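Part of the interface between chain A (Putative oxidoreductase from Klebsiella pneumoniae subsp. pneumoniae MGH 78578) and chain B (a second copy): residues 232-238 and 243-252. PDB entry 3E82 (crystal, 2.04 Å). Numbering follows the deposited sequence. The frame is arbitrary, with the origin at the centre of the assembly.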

HETATM    1  N   MSE A 232      -9.597  -7.815   6.511  1.00 18.91           N
HETATM    2  CA  MSE A 232     -10.402  -9.011   6.638  1.00 20.75           C
HETATM    3  C   MSE A 232     -10.955  -9.427   5.275  1.00 20.46           C
HETATM    4  O   MSE A 232     -11.677 -10.414   5.179  1.00 18.97           O
HETATM    5  CB  MSE A 232     -11.567  -8.771   7.610  1.00 25.81           C
HETATM    6  CG  MSE A 232     -11.158  -8.643   9.066  1.00 31.50           C
HETATM    7 SE   MSE A 232     -10.326 -10.271   9.716  1.00 47.04          SE
HETATM    8  CE  MSE A 232     -11.832 -11.040  10.676  1.00 37.68           C
ATOM      9  N   LEU A 233     -10.623  -8.674   4.226  1.00 19.35           N
ATOM     10  CA  LEU A 233     -11.110  -8.983   2.879  1.00 20.18           C
ATOM     11  C   LEU A 233     -10.006  -9.165   1.839  1.00 20.29           C
ATOM     12  O   LEU A 233      -9.868  -8.361   0.908  1.00 18.96           O
ATOM     13  CB  LEU A 233     -12.077  -7.897   2.394  1.00 21.29           C
ATOM     14  CG  LEU A 233     -13.497  -7.902   2.948  1.00 26.51           C
ATOM     15  CD1 LEU A 233     -14.263  -6.691   2.419  1.00 27.29           C
ATOM     16  CD2 LEU A 233     -14.190  -9.196   2.550  1.00 25.79           C
ATOM     17  N   VAL A 234      -9.227 -10.232   1.992  1.00 18.43           N
ATOM     18  CA  VAL A 234      -8.139 -10.525   1.064  1.00 18.06           C
ATOM     19  C   VAL A 234      -8.173 -12.018   0.707  1.00 20.00           C
ATOM     20  O   VAL A 234      -7.613 -12.848   1.421  1.00 19.66           O
ATOM     21  CB  VAL A 234      -6.760 -10.183   1.688  1.00 16.40           C
ATOM     22  CG1 VAL A 234      -5.641 -10.589   0.748  1.00 15.43           C
ATOM     23  CG2 VAL A 234      -6.677  -8.700   1.979  1.00 16.59           C
ATOM     24  N   ALA A 235      -8.843 -12.340  -0.394  1.00 18.72           N
ATOM     25  CA  ALA A 235      -8.966 -13.717  -0.857  1.00 19.48           C
ATOM     26  C   ALA A 235      -7.608 -14.298  -1.256  1.00 19.64           C
ATOM     27  O   ALA A 235      -7.384 -15.499  -1.143  1.00 22.02           O
ATOM     28  CB  ALA A 235      -9.940 -13.780  -2.032  1.00 18.11           C
ATOM     29  N   GLY A 236      -6.705 -13.441  -1.722  1.00 19.79           N
ATOM     30  CA  GLY A 236      -5.380 -13.893  -2.105  1.00 18.54           C
ATOM     31  C   GLY A 236      -4.600 -12.794  -2.799  1.00 19.00           C
ATOM     32  O   GLY A 236      -5.158 -11.755  -3.135  1.00 18.33           O
ATOM     33  N   GLY A 237      -3.304 -12.997  -2.996  1.00 18.35           N
ATOM     34  CA  GLY A 237      -2.527 -11.993  -3.701  1.00 20.49           C
ATOM     35  C   GLY A 237      -1.618 -11.069  -2.913  1.00 21.73           C
ATOM     36  O   GLY A 237      -0.826 -10.331  -3.510  1.00 22.68           O
ATOM     37  N   SER A 238      -1.725 -11.074  -1.590  1.00 19.52           N
ATOM     38  CA  SER A 238      -0.855 -10.217  -0.797  1.00 20.80           C
ATOM     39  C   SER A 238       0.256 -11.050  -0.161  1.00 20.83           C
ATOM     40  O   SER A 238       0.181 -12.276  -0.134  1.00 20.01           O
ATOM     41  CB  SER A 238      -1.651  -9.497   0.294  1.00 20.97           C
ATOM     42  OG  SER A 238      -2.192 -10.420   1.216  1.00 23.11           O
TER
ATOM     43  N   VAL B 243      -6.429  -6.233  -6.749  1.00 17.18           N
ATOM     44  CA  VAL B 243      -7.779  -5.787  -6.409  1.00 18.12           C
ATOM     45  C   VAL B 243      -8.514  -6.813  -5.569  1.00 18.39           C
ATOM     46  O   VAL B 243      -8.615  -7.979  -5.953  1.00 18.66           O
ATOM     47  CB  VAL B 243      -8.609  -5.508  -7.684  1.00 16.60           C
ATOM     48  CG1 VAL B 243      -9.973  -4.924  -7.313  1.00 16.81           C
ATOM     49  CG2 VAL B 243      -7.849  -4.555  -8.591  1.00 18.65           C
ATOM     50  N   HIS B 244      -9.024  -6.373  -4.420  1.00 17.58           N
ATOM     51  CA  HIS B 244      -9.752  -7.254  -3.515  1.00 17.13           C
ATOM     52  C   HIS B 244     -11.197  -6.817  -3.387  1.00 18.56           C
ATOM     53  O   HIS B 244     -11.487  -5.633  -3.188  1.00 19.83           O
ATOM     54  CB  HIS B 244      -9.116  -7.245  -2.118  1.00 17.78           C
ATOM     55  CG  HIS B 244      -7.639  -7.486  -2.120  1.00 17.24           C
ATOM     56  ND1 HIS B 244      -7.073  -8.652  -2.592  1.00 15.94           N
ATOM     57  CD2 HIS B 244      -6.611  -6.707  -1.711  1.00 15.95           C
ATOM     58  CE1 HIS B 244      -5.760  -8.578  -2.476  1.00 16.57           C
ATOM     59  NE2 HIS B 244      -5.453  -7.408  -1.944  1.00 16.57           N
ATOM     60  N   GLY B 245     -12.100  -7.782  -3.504  1.00 18.92           N
ATOM     61  CA  GLY B 245     -13.521  -7.522  -3.383  1.00 17.76           C
ATOM     62  C   GLY B 245     -14.065  -8.465  -2.324  1.00 19.48           C
ATOM     63  O   GLY B 245     -13.325  -9.309  -1.825  1.00 18.16           O
ATOM     64  N   ASP B 246     -15.342  -8.351  -1.975  1.00 21.78           N
ATOM     65  CA  ASP B 246     -15.885  -9.235  -0.949  1.00 23.32           C
ATOM     66  C   ASP B 246     -16.199 -10.649  -1.439  1.00 24.65           C
ATOM     67  O   ASP B 246     -16.663 -11.480  -0.666  1.00 24.51           O
ATOM     68  CB  ASP B 246     -17.126  -8.621  -0.299  1.00 26.24           C
ATOM     69  CG  ASP B 246     -18.178  -8.213  -1.306  1.00 28.95           C
ATOM     70  OD1 ASP B 246     -18.198  -8.775  -2.418  1.00 29.72           O
ATOM     71  OD2 ASP B 246     -19.000  -7.330  -0.974  1.00 32.74           O
ATOM     72  N   LYS B 247     -15.937 -10.918  -2.714  1.00 24.73           N
ATOM     73  CA  LYS B 247     -16.174 -12.241  -3.285  1.00 27.60           C
ATOM     74  C   LYS B 247     -14.880 -12.870  -3.789  1.00 26.12           C
ATOM     75  O   LYS B 247     -14.820 -14.073  -4.043  1.00 27.44           O
ATOM     76  CB  LYS B 247     -17.180 -12.159  -4.436  1.00 30.64           C
ATOM     77  CG  LYS B 247     -18.619 -12.461  -4.025  1.00 33.48           C
ATOM     78  CD  LYS B 247     -19.620 -12.021  -5.090  1.00 38.96           C
ATOM     79  CE  LYS B 247     -19.325 -12.605  -6.479  1.00 41.33           C
ATOM     80  NZ  LYS B 247     -19.575 -14.075  -6.584  1.00 44.15           N
ATOM     81  N   GLY B 248     -13.840 -12.059  -3.933  1.00 23.79           N
ATOM     82  CA  GLY B 248     -12.579 -12.586  -4.415  1.00 22.72           C
ATOM     83  C   GLY B 248     -11.556 -11.516  -4.724  1.00 23.60           C
ATOM     84  O   GLY B 248     -11.789 -10.323  -4.484  1.00 21.44           O
ATOM     85  N   SER B 249     -10.420 -11.951  -5.266  1.00 22.00           N
ATOM     86  CA  SER B 249      -9.319 -11.056  -5.606  1.00 22.74           C
ATOM     87  C   SER B 249      -8.773 -11.364  -6.989  1.00 23.30           C
ATOM     88  O   SER B 249      -9.004 -12.443  -7.543  1.00 22.01           O
ATOM     89  CB  SER B 249      -8.167 -11.215  -4.602  1.00 21.20           C
ATOM     90  OG  SER B 249      -8.575 -10.945  -3.277  1.00 23.80           O
ATOM     91  N   VAL B 250      -8.038 -10.407  -7.539  1.00 21.61           N
ATOM     92  CA  VAL B 250      -7.418 -10.581  -8.838  1.00 20.87           C
ATOM     93  C   VAL B 250      -6.103  -9.820  -8.852  1.00 21.73           C
ATOM     94  O   VAL B 250      -6.013  -8.676  -8.399  1.00 20.69           O
ATOM     95  CB  VAL B 250      -8.330 -10.084  -9.992  1.00 22.00           C
ATOM     96  CG1 VAL B 250      -8.585  -8.597  -9.857  1.00 21.84           C
ATOM     97  CG2 VAL B 250      -7.682 -10.399 -11.336  1.00 22.04           C
ATOM     98  N   ILE B 251      -5.068 -10.482  -9.345  1.00 21.30           N
ATOM     99  CA  ILE B 251      -3.761  -9.871  -9.439  1.00 20.80           C
ATOM    100  C   ILE B 251      -3.290  -9.937 -10.880  1.00 21.69           C
ATOM    101  O   ILE B 251      -3.466 -10.956 -11.553  1.00 22.85           O
ATOM    102  CB  ILE B 251      -2.706 -10.608  -8.560  1.00 22.10           C
ATOM    103  CG1 ILE B 251      -2.983 -10.376  -7.069  1.00 25.62           C
ATOM    104  CG2 ILE B 251      -1.315 -10.103  -8.885  1.00 22.76           C
ATOM    105  CD1 ILE B 251      -4.241 -11.055  -6.555  1.00 26.99           C
ATOM    106  N   LYS B 252      -2.727  -8.835 -11.360  1.00 20.23           N
ATOM    107  CA  LYS B 252      -2.150  -8.780 -12.697  1.00 19.27           C
ATOM    108  C   LYS B 252      -0.700  -8.469 -12.371  1.00 19.78           C
ATOM    109  O   LYS B 252      -0.362  -7.361 -11.960  1.00 21.09           O
ATOM    110  CB  LYS B 252      -2.757  -7.658 -13.546  1.00 18.21           C
ATOM    111  CG  LYS B 252      -2.132  -7.553 -14.955  1.00 18.70           C
ATOM    112  CD  LYS B 252      -2.323  -8.845 -15.761  1.00 18.91           C
ATOM    113  CE  LYS B 252      -1.886  -8.702 -17.225  1.00 17.48           C
ATOM    114  NZ  LYS B 252      -0.420  -8.371 -17.363  1.00 17.01           N
TER
HETATM  115  O   HOH W   1     -10.674 -10.391  -1.556  1.00 18.85           O

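This contact illustrates how an irregular segment can be seated on a β-hairpin with few direct polar links: small and apolar groups pack closely, while one serine, buttressed by a histidine, and one water serve backbone polar groups. In chain B, two strands are paired through Val243(B) and Val250(B), whose backbone N and O atoms are bonded reciprocally, and closer to the turn through Gly245(B) N to Gly248(B) O at 2.7 Å. Alternation along the strands then sorts the side chains. His244(B), Ser249(B) and Ile251(B) point toward chain A, whereas Val243(B) and Val250(B) point away and take no part.

The polar centre is Ser249(B). Its chi1 is m, and its OG lies 2.8 Å from ND1 of His244(B), a hydrogen bond in which either atom could be the donor. This cross-strand link ties the two side chains together beneath the incoming segment. The same OG accepts a weak hydrogen bond from Gly236(A) N, at 3.5 Å and 138°. Water 1 supplements it, accepting from Ala235(A) N at 2.9 Å, lying 2.9 Å from Gly245(B) O, to which it can donate, and bonding to Ser249(B) OG at 2.8 Å. A single solvent molecule thus joins backbone groups of both chains where they do not meet directly.

Around this centre the fit is largely one of shape. The His244(B) ring, set by a chi1 of m, receives CG1 of Val234(A) over one face in a CH-pi contact, 4.2 Å from the ring centroid. At the ring edge, Gly236(A) O approaches CE1 to 3.3 Å, a favourable place for a carbonyl because that carbon carries a polarized hydrogen. Leu233(A), buried and directed toward chain B, lays CD2 3.9 Å from CA of Asp246(B); the end of the aspartate side chain leads away, leaving its backbone and CB side to meet the leucine.

Small residues also lie where the chains come close. The methyl of Ala235(A) points toward chain B, with CB 3.8 Å from CA of Gly248(B), and the CA atoms of these residues are 5.2 Å apart. At Gly237(A) the need for a small residue is explicit. Its CA lies 3.5 Å from CD1 of Ile251(B), and an ideal CB there would fall 2.2 Å from that same CD1, a clash. Its phi/psi of 103/-10 independently calls for glycine, so conformation and packing agree. Altogether the two stretches bury 395 Å².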